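ATP-dependent 6-phosphofructokinase isozyme 2 (Escherichia coli, PDB 3UMO) catalyses the magnesium- and ATP-dependent phosphorylation of fructose 6-phosphate to fructose 1,6-bisphosphate, the first committing step of glycolysis. Local coordinates at residues V2-L7 and K265-A270; A49-S54 and V259-L264; S192-R197 and Q210-S215. All blocks are in the same frame, centred on the assembly; numbering follows the deposited sequence.

Contact 1 of 3, residues V2-L7 and K265-A270; sequences VRIYTL and KLAENA
Just past Ala267, the residue that meets Val2 and Ile4, the helix is closed by bonds that gather on Lys265 O: Ala270 N reaches this oxygen at 3.0 Å, and Glu268 N adds a weak bond. Asn269 N binds Leu266 O at 2.9 Å, and Asn269 itself has positive phi (53°), which together make a Schellman motif. No hydrogen bond crosses to 2-7. The contact is apolar and turns on a single methyl, Ala267 CB, which points at the N-terminal strand. Val2 lays CG2 on it at 4.0 Å, and Ile4 brings CD1 to 4.1 Å from the same CB. The two methyls arrive from different directions, roughly at a right angle about Ala267 CB, so the alanine sits in the angle between two beta-branched side chains. Ile4 gets there with CG1 anti to its carbonyl carbon (chi1 -57°) and an extended second torsion (chi2 167°) that carries CD1 out to the helix. Because the helix offers only a methyl, the backbones come near each other, with Val2 CA and Ala267 CA 5.8 Å apart. Val2 N is buried by the contact and has no partner in the model. Ile133 of strand 133-137 touches Val2 and Ala267 as well, while Ile48 of helix 40-50 packs on Ile4. Near the helix end, Lys265 NZ makes a salt bridge with Glu274, and a long one with Glu268. Strand 4-7 itself is bonded to Thr56 through Ile4 and Thr6, and to strand 133-137 through Tyr5. The contact thus seats the end of helix 254-267 beside the start of a central strand of the parallel sheet, as expected of the layered alpha/beta ribokinase fold.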
loop_
_atom_site.group_PDB
_atom_site.type_symbol
_atom_site.label_atom_id
_atom_site.label_comp_id
_atom_site.label_asym_id
_atom_site.label_seq_id
_atom_site.Cartn_x
_atom_site.Cartn_y
_atom_site.Cartn_z
ATOM N N VAL A 2 38.903 -13.288 24.944
ATOM C CA VAL A 2 39.342 -14.068 23.793
ATOM C C VAL A 2 38.983 -13.343 22.505
ATOM O O VAL A 2 38.195 -12.404 22.517
ATOM C CB VAL A 2 38.707 -15.471 23.780
ATOM C CG1 VAL A 2 39.225 -16.298 24.951
ATOM C CG2 VAL A 2 37.192 -15.370 23.816
ATOM N N ARG A 3 39.567 -13.776 21.396
ATOM C CA ARG A 3 39.284 -13.147 20.114
ATOM C C ARG A 3 37.922 -13.566 19.566
ATOM O O ARG A 3 37.422 -14.651 19.866
ATOM C CB ARG A 3 40.392 -13.464 19.110
ATOM C CG ARG A 3 41.772 -12.988 19.562
ATOM C CD ARG A 3 42.720 -12.932 18.386
ATOM N NE ARG A 3 42.048 -12.372 17.218
ATOM C CZ ARG A 3 42.614 -12.210 16.026
ATOM N NH1 ARG A 3 43.876 -12.570 15.831
ATOM N NH2 ARG A 3 41.912 -11.695 15.026
ATOM N N ILE A 4 37.327 -12.691 18.761
ATOM C CA ILE A 4 36.011 -12.943 18.184
ATOM C C ILE A 4 36.053 -12.894 16.661
ATOM O O ILE A 4 36.631 -11.975 16.070
ATOM C CB ILE A 4 34.984 -11.917 18.691
ATOM C CG1 ILE A 4 34.927 -11.947 20.219
ATOM C CG2 ILE A 4 33.605 -12.193 18.103
ATOM C CD1 ILE A 4 34.188 -10.758 20.829
ATOM N N TYR A 5 35.438 -13.890 16.032
ATOM C CA TYR A 5 35.322 -13.946 14.585
ATOM C C TYR A 5 33.863 -14.112 14.206
ATOM O O TYR A 5 33.072 -14.659 14.981
ATOM C CB TYR A 5 36.123 -15.128 14.034
ATOM C CG TYR A 5 37.611 -15.037 14.286
ATOM C CD1 TYR A 5 38.156 -15.453 15.493
ATOM C CD2 TYR A 5 38.470 -14.542 13.312
ATOM C CE1 TYR A 5 39.519 -15.366 15.729
ATOM C CE2 TYR A 5 39.834 -14.456 13.538
ATOM C CZ TYR A 5 40.349 -14.869 14.747
ATOM O OH TYR A 5 41.704 -14.792 14.971
ATOM N N THR A 6 33.495 -13.648 13.017
ATOM C CA THR A 6 32.157 -13.938 12.508
ATOM C C THR A 6 32.236 -14.570 11.127
ATOM O O THR A 6 33.228 -14.399 10.401
ATOM C CB THR A 6 31.237 -12.694 12.450
ATOM O OG1 THR A 6 31.617 -11.863 11.348
ATOM C CG2 THR A 6 31.281 -11.907 13.760
ATOM N N LEU A 7 31.193 -15.309 10.775
ATOM C CA LEU A 7 31.143 -15.981 9.487
ATOM C C LEU A 7 29.833 -15.663 8.786
ATOM O O LEU A 7 28.753 -15.893 9.341
ATOM C CB LEU A 7 31.292 -17.496 9.662
ATOM C CG LEU A 7 31.177 -18.294 8.365
ATOM C CD1 LEU A 7 32.301 -17.916 7.412
ATOM C CD2 LEU A 7 31.190 -19.793 8.652
ATOM N N LYS A 265 29.758 -10.203 25.761
ATOM C CA LYS A 265 29.551 -10.670 27.132
ATOM C C LYS A 265 30.022 -12.105 27.293
ATOM O O LYS A 265 30.581 -12.474 28.331
ATOM C CB LYS A 265 28.082 -10.549 27.547
ATOM C CG LYS A 265 27.647 -9.132 27.911
ATOM C CD LYS A 265 28.556 -8.533 28.983
ATOM C CE LYS A 265 28.042 -7.186 29.472
ATOM N NZ LYS A 265 28.980 -6.564 30.453
ATOM N N LEU A 266 29.798 -12.917 26.264
ATOM C CA LEU A 266 30.212 -14.318 26.303
ATOM C C LEU A 266 31.736 -14.402 26.379
ATOM O O LEU A 266 32.293 -15.223 27.118
ATOM C CB LEU A 266 29.676 -15.062 25.078
ATOM C CG LEU A 266 29.416 -16.568 25.197
ATOM C CD1 LEU A 266 30.623 -17.367 24.753
ATOM C CD2 LEU A 266 29.028 -16.947 26.620
ATOM N N ALA A 267 32.410 -13.528 25.633
ATOM C CA ALA A 267 33.871 -13.483 25.633
ATOM C C ALA A 267 34.427 -13.050 26.987
ATOM O O ALA A 267 35.562 -13.380 27.333
ATOM C CB ALA A 267 34.376 -12.566 24.538
ATOM N N GLU A 268 33.625 -12.313 27.746
ATOM C CA GLU A 268 34.031 -11.847 29.070
ATOM C C GLU A 268 33.612 -12.853 30.130
ATOM O O GLU A 268 33.773 -12.612 31.328
ATOM C CB GLU A 268 33.408 -10.479 29.372
ATOM C CG GLU A 268 33.907 -9.350 28.480
ATOM C CD GLU A 268 33.007 -8.125 28.517
ATOM O OE1 GLU A 268 33.159 -7.248 27.639
ATOM O OE2 GLU A 268 32.148 -8.041 29.422
ATOM N N ASN A 269 33.074 -13.981 29.670
ATOM C CA ASN A 269 32.531 -15.024 30.538
ATOM C C ASN A 269 31.495 -14.505 31.539
ATOM O O ASN A 269 31.491 -14.893 32.706
ATOM C CB ASN A 269 33.652 -15.779 31.257
ATOM C CG ASN A 269 33.257 -17.197 31.615
ATOM O OD1 ASN A 269 32.831 -17.472 32.737
ATOM N ND2 ASN A 269 33.383 -18.106 30.652
ATOM N N ALA A 270 30.609 -13.635 31.065
ATOM C CA ALA A 270 29.591 -13.028 31.914
ATOM C C ALA A 270 28.474 -14.005 32.277
ATOM O O ALA A 270 28.338 -15.070 31.668
ATOM C CB ALA A 270 29.014 -11.781 31.252
#

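Contact 2 of 3, residues A49-S54 and V259-L264; sequences AHLGGS and VGAMTL
Apolar side chains carry most of this contact, with Leu51 set against Ala261 and Leu264. Leu51 reaches across to the helix with CD1, which rests against Ala261 at 3.7 Å from its CB and about as close to its CA, so that this methyl lies on the helix backbone as well as on the side chain. The torsions place it there: CG is anti to the carbonyl carbon of Leu51 (chi1 -60°) and CD1 lies anti to CA (chi2 180°), the branch fully extended toward Ala261. Leu264 answers from one turn further along the helix. Its CD1 comes alongside the root of Leu51, 3.9 Å from Leu51 CB. Phe278 of helix 272-286 touches both Leu51 and Ala261, and Ile48 packs on Leu264.

The second kind of contact is side chain against bare backbone. Leu264 CD2, the other branch of its fork, lies 4.1 Å from Gly53 CA, an approach that depends on the absence of a beta carbon there. Gly53 comes directly after Gly52, the positive-phi residue of the Schellman motif that ends helix 40-50, in which Gly52 N bonds Ala49 O at 3.0 Å. The partner helix, 254-267, carries Asp256, the active-site residue by similarity, in its first turn within the GAGD motif of the PfkB family; the nearest atoms of the Ala261 side chain and a bound ATP are about 9 Å apart.

No hydrogen bond joins the two segments. Within helix 254-267, Thr263 OG1 donates to Val259 O at 2.8 Å, from above the carbonyl plane and 40° out of it, while Thr263 N binds the same oxygen at 2.9 Å from the opposite face. The Thr263 side chain also packs on Ile133 and Val135 of strand 133-137.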
loop_
_atom_site.group_PDB
_atom_site.type_symbol
_atom_site.label_atom_id
_atom_site.label_comp_id
_atom_site.label_asym_id
_atom_site.label_seq_id
_atom_site.Cartn_x
_atom_site.Cartn_y
_atom_site.Cartn_z
ATOM N N ALA A 49 32.144 -3.547 16.884
ATOM C CA ALA A 49 32.984 -2.359 16.769
ATOM C C ALA A 49 32.334 -1.146 17.443
ATOM O O ALA A 49 32.998 -0.412 18.182
ATOM C CB ALA A 49 33.290 -2.062 15.306
ATOM N N HIS A 50 31.043 -0.937 17.195
ATOM C CA HIS A 50 30.318 0.174 17.820
ATOM C C HIS A 50 30.366 0.084 19.339
ATOM O O HIS A 50 30.456 1.102 20.029
ATOM C CB HIS A 50 28.853 0.210 17.379
ATOM C CG HIS A 50 28.659 0.581 15.945
ATOM N ND1 HIS A 50 29.711 0.709 15.064
ATOM C CD2 HIS A 50 27.538 0.861 15.241
ATOM C CE1 HIS A 50 29.244 1.051 13.876
ATOM N NE2 HIS A 50 27.930 1.147 13.956
ATOM N N LEU A 51 30.301 -1.138 19.858
ATOM C CA LEU A 51 30.274 -1.332 21.305
ATOM C C LEU A 51 31.669 -1.333 21.928
ATOM O O LEU A 51 31.820 -1.533 23.131
ATOM C CB LEU A 51 29.502 -2.598 21.673
ATOM C CG LEU A 51 28.039 -2.615 21.220
ATOM C CD1 LEU A 51 27.375 -3.923 21.634
ATOM C CD2 LEU A 51 27.277 -1.418 21.774
ATOM N N GLY A 52 32.685 -1.107 21.103
ATOM C CA GLY A 52 34.035 -0.928 21.605
ATOM C C GLY A 52 34.927 -2.149 21.522
ATOM O O GLY A 52 36.079 -2.110 21.955
ATOM N N GLY A 53 34.404 -3.234 20.963
ATOM C CA GLY A 53 35.171 -4.457 20.820
ATOM C C GLY A 53 35.718 -4.602 19.413
ATOM O O GLY A 53 35.663 -3.666 18.616
ATOM N N SER A 54 36.254 -5.781 19.110
ATOM C CA SER A 54 36.788 -6.052 17.781
ATOM C C SER A 54 36.441 -7.476 17.355
ATOM O O SER A 54 36.583 -8.419 18.133
ATOM C CB SER A 54 38.307 -5.857 17.763
ATOM O OG SER A 54 38.812 -5.918 16.441
ATOM N N VAL A 259 23.067 -9.797 19.035
ATOM C CA VAL A 259 24.056 -10.874 18.961
ATOM C C VAL A 259 25.477 -10.376 19.229
ATOM O O VAL A 259 26.236 -11.022 19.965
ATOM C CB VAL A 259 23.975 -11.645 17.628
ATOM C CG1 VAL A 259 25.139 -12.616 17.498
ATOM C CG2 VAL A 259 22.649 -12.385 17.547
ATOM N N GLY A 260 25.823 -9.224 18.656
ATOM C CA GLY A 260 27.123 -8.613 18.893
ATOM C C GLY A 260 27.369 -8.370 20.372
ATOM O O GLY A 260 28.437 -8.702 20.902
ATOM N N ALA A 261 26.364 -7.820 21.046
ATOM C CA ALA A 261 26.466 -7.532 22.475
ATOM C C ALA A 261 26.603 -8.795 23.311
ATOM O O ALA A 261 27.406 -8.850 24.252
ATOM C CB ALA A 261 25.261 -6.730 22.939
ATOM N N MET A 262 25.794 -9.804 23.003
ATOM C CA MET A 262 25.858 -11.033 23.781
ATOM C C MET A 262 27.176 -11.764 23.559
ATOM O O MET A 262 27.711 -12.383 24.477
ATOM C CB MET A 262 24.651 -11.936 23.500
ATOM C CG MET A 262 23.348 -11.298 23.987
ATOM S SD MET A 262 21.948 -12.426 24.032
ATOM C CE MET A 262 21.880 -13.003 22.331
ATOM N N THR A 263 27.710 -11.662 22.346
ATOM C CA THR A 263 28.996 -12.261 22.011
ATOM C C THR A 263 30.112 -11.656 22.857
ATOM O O THR A 263 30.965 -12.370 23.386
ATOM C CB THR A 263 29.324 -12.061 20.520
ATOM O OG1 THR A 263 28.361 -12.757 19.720
ATOM C CG2 THR A 263 30.713 -12.585 20.198
ATOM N N LEU A 264 30.110 -10.333 22.972
ATOM C CA LEU A 264 31.092 -9.648 23.809
ATOM C C LEU A 264 30.986 -10.081 25.264
ATOM O O LEU A 264 31.998 -10.303 25.927
ATOM C CB LEU A 264 30.926 -8.134 23.702
ATOM C CG LEU A 264 31.534 -7.513 22.447
ATOM C CD1 LEU A 264 31.059 -6.071 22.289
ATOM C CD2 LEU A 264 33.056 -7.577 22.517
#

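Contact 3 of 3, residues S192-R197 and Q210-S215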
loop_
_atom_site.group_PDB
_atom_site.type_symbol
_atom_site.label_atom_id
_atom_site.label_comp_id
_atom_site.label_asym_id
_atom_site.label_seq_id
_atom_site.Cartn_x
_atom_site.Cartn_y
_atom_site.Cartn_z
ATOM N N SER A 192 9.944 -21.404 16.603
ATOM C CA SER A 192 8.806 -22.220 16.188
ATOM C C SER A 192 9.189 -23.183 15.070
ATOM O O SER A 192 8.817 -24.357 15.098
ATOM C CB SER A 192 7.647 -21.336 15.733
ATOM O OG SER A 192 6.590 -22.132 15.229
ATOM N N ALA A 193 9.939 -22.695 14.087
ATOM C CA ALA A 193 10.320 -23.548 12.960
ATOM C C ALA A 193 11.306 -24.621 13.405
ATOM O O ALA A 193 11.246 -25.768 12.950
ATOM C CB ALA A 193 10.905 -22.720 11.831
ATOM N N LEU A 194 12.203 -24.238 14.306
ATOM C CA LEU A 194 13.212 -25.145 14.837
ATOM C C LEU A 194 12.611 -26.340 15.582
ATOM O O LEU A 194 12.973 -27.488 15.309
ATOM C CB LEU A 194 14.178 -24.383 15.743
ATOM C CG LEU A 194 15.280 -25.217 16.392
ATOM C CD1 LEU A 194 16.087 -25.960 15.334
ATOM C CD2 LEU A 194 16.181 -24.325 17.219
ATOM N N VAL A 195 11.699 -26.081 16.517
ATOM C CA VAL A 195 11.048 -27.181 17.250
ATOM C C VAL A 195 9.863 -27.779 16.493
ATOM O O VAL A 195 9.249 -28.751 16.944
ATOM C CB VAL A 195 10.576 -26.760 18.661
ATOM C CG1 VAL A 195 11.762 -26.362 19.526
ATOM C CG2 VAL A 195 9.554 -25.633 18.570
ATOM N N ASN A 196 9.552 -27.192 15.341
ATOM C CA ASN A 196 8.467 -27.651 14.476
ATOM C C ASN A 196 7.090 -27.727 15.140
ATOM O O ASN A 196 6.391 -28.742 15.040
ATOM C CB ASN A 196 8.816 -28.993 13.814
ATOM C CG ASN A 196 7.921 -29.302 12.628
ATOM O OD1 ASN A 196 7.304 -28.407 12.051
ATOM N ND2 ASN A 196 7.838 -30.577 12.265
ATOM N N ARG A 197 6.702 -26.652 15.818
ATOM C CA ARG A 197 5.337 -26.532 16.317
ATOM C C ARG A 197 4.950 -25.074 16.521
ATOM O O ARG A 197 5.813 -24.210 16.733
ATOM C CB ARG A 197 5.125 -27.352 17.603
ATOM C CG ARG A 197 6.003 -26.950 18.777
ATOM C CD ARG A 197 5.629 -27.714 20.041
ATOM N NE ARG A 197 6.504 -27.376 21.162
ATOM C CZ ARG A 197 7.653 -27.991 21.421
ATOM N NH1 ARG A 197 8.063 -28.982 20.640
ATOM N NH2 ARG A 197 8.389 -27.624 22.462
ATOM N N GLN A 210 13.953 -24.477 26.744
ATOM C CA GLN A 210 14.506 -25.423 27.704
ATOM C C GLN A 210 14.740 -26.787 27.058
ATOM O O GLN A 210 15.699 -27.474 27.402
ATOM C CB GLN A 210 13.609 -25.558 28.934
ATOM C CG GLN A 210 14.311 -26.186 30.135
ATOM C CD GLN A 210 15.416 -25.303 30.692
ATOM O OE1 GLN A 210 15.168 -24.177 31.123
ATOM N NE2 GLN A 210 16.646 -25.810 30.679
ATOM N N GLU A 211 13.878 -27.154 26.114
ATOM C CA GLU A 211 13.974 -28.425 25.398
ATOM C C GLU A 211 15.300 -28.514 24.642
ATOM O O GLU A 211 15.961 -29.561 24.629
ATOM C CB GLU A 211 12.799 -28.533 24.424
ATOM C CG GLU A 211 12.565 -29.894 23.803
ATOM C CD GLU A 211 11.473 -29.861 22.741
ATOM O OE1 GLU A 211 10.449 -29.172 22.951
ATOM O OE2 GLU A 211 11.649 -30.515 21.690
ATOM N N ILE A 212 15.688 -27.406 24.019
ATOM C CA ILE A 212 16.941 -27.337 23.267
ATOM C C ILE A 212 18.160 -27.443 24.189
ATOM O O ILE A 212 19.147 -28.101 23.857
ATOM C CB ILE A 212 17.012 -26.037 22.447
ATOM C CG1 ILE A 212 15.890 -26.016 21.408
ATOM C CG2 ILE A 212 18.369 -25.893 21.769
ATOM C CD1 ILE A 212 15.712 -24.668 20.739
ATOM N N VAL A 213 18.090 -26.787 25.343
ATOM C CA VAL A 213 19.177 -26.861 26.310
ATOM C C VAL A 213 19.266 -28.274 26.878
ATOM O O VAL A 213 20.336 -28.880 26.877
ATOM C CB VAL A 213 19.001 -25.839 27.447
ATOM C CG1 VAL A 213 20.082 -26.022 28.507
ATOM C CG2 VAL A 213 19.033 -24.423 26.885
ATOM N N ASN A 214 18.132 -28.798 27.336
ATOM C CA ASN A 214 18.071 -30.150 27.887
ATOM C C ASN A 214 18.558 -31.236 26.925
ATOM O O ASN A 214 19.175 -32.218 27.349
ATOM C CB ASN A 214 16.656 -30.476 28.377
ATOM C CG ASN A 214 16.266 -29.685 29.615
ATOM O OD1 ASN A 214 17.116 -29.089 30.282
ATOM N ND2 ASN A 214 14.974 -29.684 29.935
ATOM N N SER A 215 18.292 -31.057 25.634
ATOM C CA SER A 215 18.682 -32.051 24.637
ATOM C C SER A 215 20.185 -32.026 24.352
ATOM O O SER A 215 20.719 -32.940 23.717
ATOM C CB SER A 215 17.904 -31.850 23.337
ATOM O OG SER A 215 18.298 -30.653 22.689
#
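Helix 188-195, which begins in the NXXE motif of the PfkB family and carries Glu190, an inferred magnesium ligand, meets helix 204-214 through Leu194 and Val195, with Arg197 of the following loop, on one side and Glu211 and Ile212 on the other. Leu194 and Ile212 reach toward each other tip to tip, CD2 to CD1 at 3.6 Å; Val195 CG1 lies farther off, 4.5 Å from Ile212 CD1. At the surface, Arg197 and Glu211 form a salt bridge. Arg197 NH2 binds Glu211 OE1 at 2.6 Å with a nearly straight N-H (166°), and Arg197 NH1 adds a weak bond of 3.3 Å to that same oxygen. Guanidinium and carboxylate planes are 12° apart, and Glu211 OE1 sits at the guanidinium edge, near its plane, while Val195 CG2 lies over one of its faces. The arginine chain is extended from CG to NE and spans the distance to Glu211. Its backbone is fixed by a Schellman motif with Asn196 at positive phi and Arg197 N bonded to Ser192 O. Ser192 OG returns the grip by donating to Arg197 O at 2.7 Å. The Schellman-capped helix of the NXXE segment is thus packed against helix 204-214 at the periphery of the ribokinase fold.

How the contacts relate
Contacts 1 and 2 use successive turns of helix 254-267 and merge into one apolar core, their centres 8 Å apart. Ile4 joins them: its CG2 meets Thr263 CG2 at 3.6 Å and its CD1 meets Leu264 CD2 at 3.8 Å. Contact 1 pairs the helix with a strand of the parallel sheet and is buried; contact 2 sets it against the end of helix 40-50 and is partly buried. Both are purely apolar across their segments. Contact 3, with its centre 24 and 27 Å from theirs, lies at the surface between two other helices and touches neither; there a salt bridge is added to the aliphatic contacts.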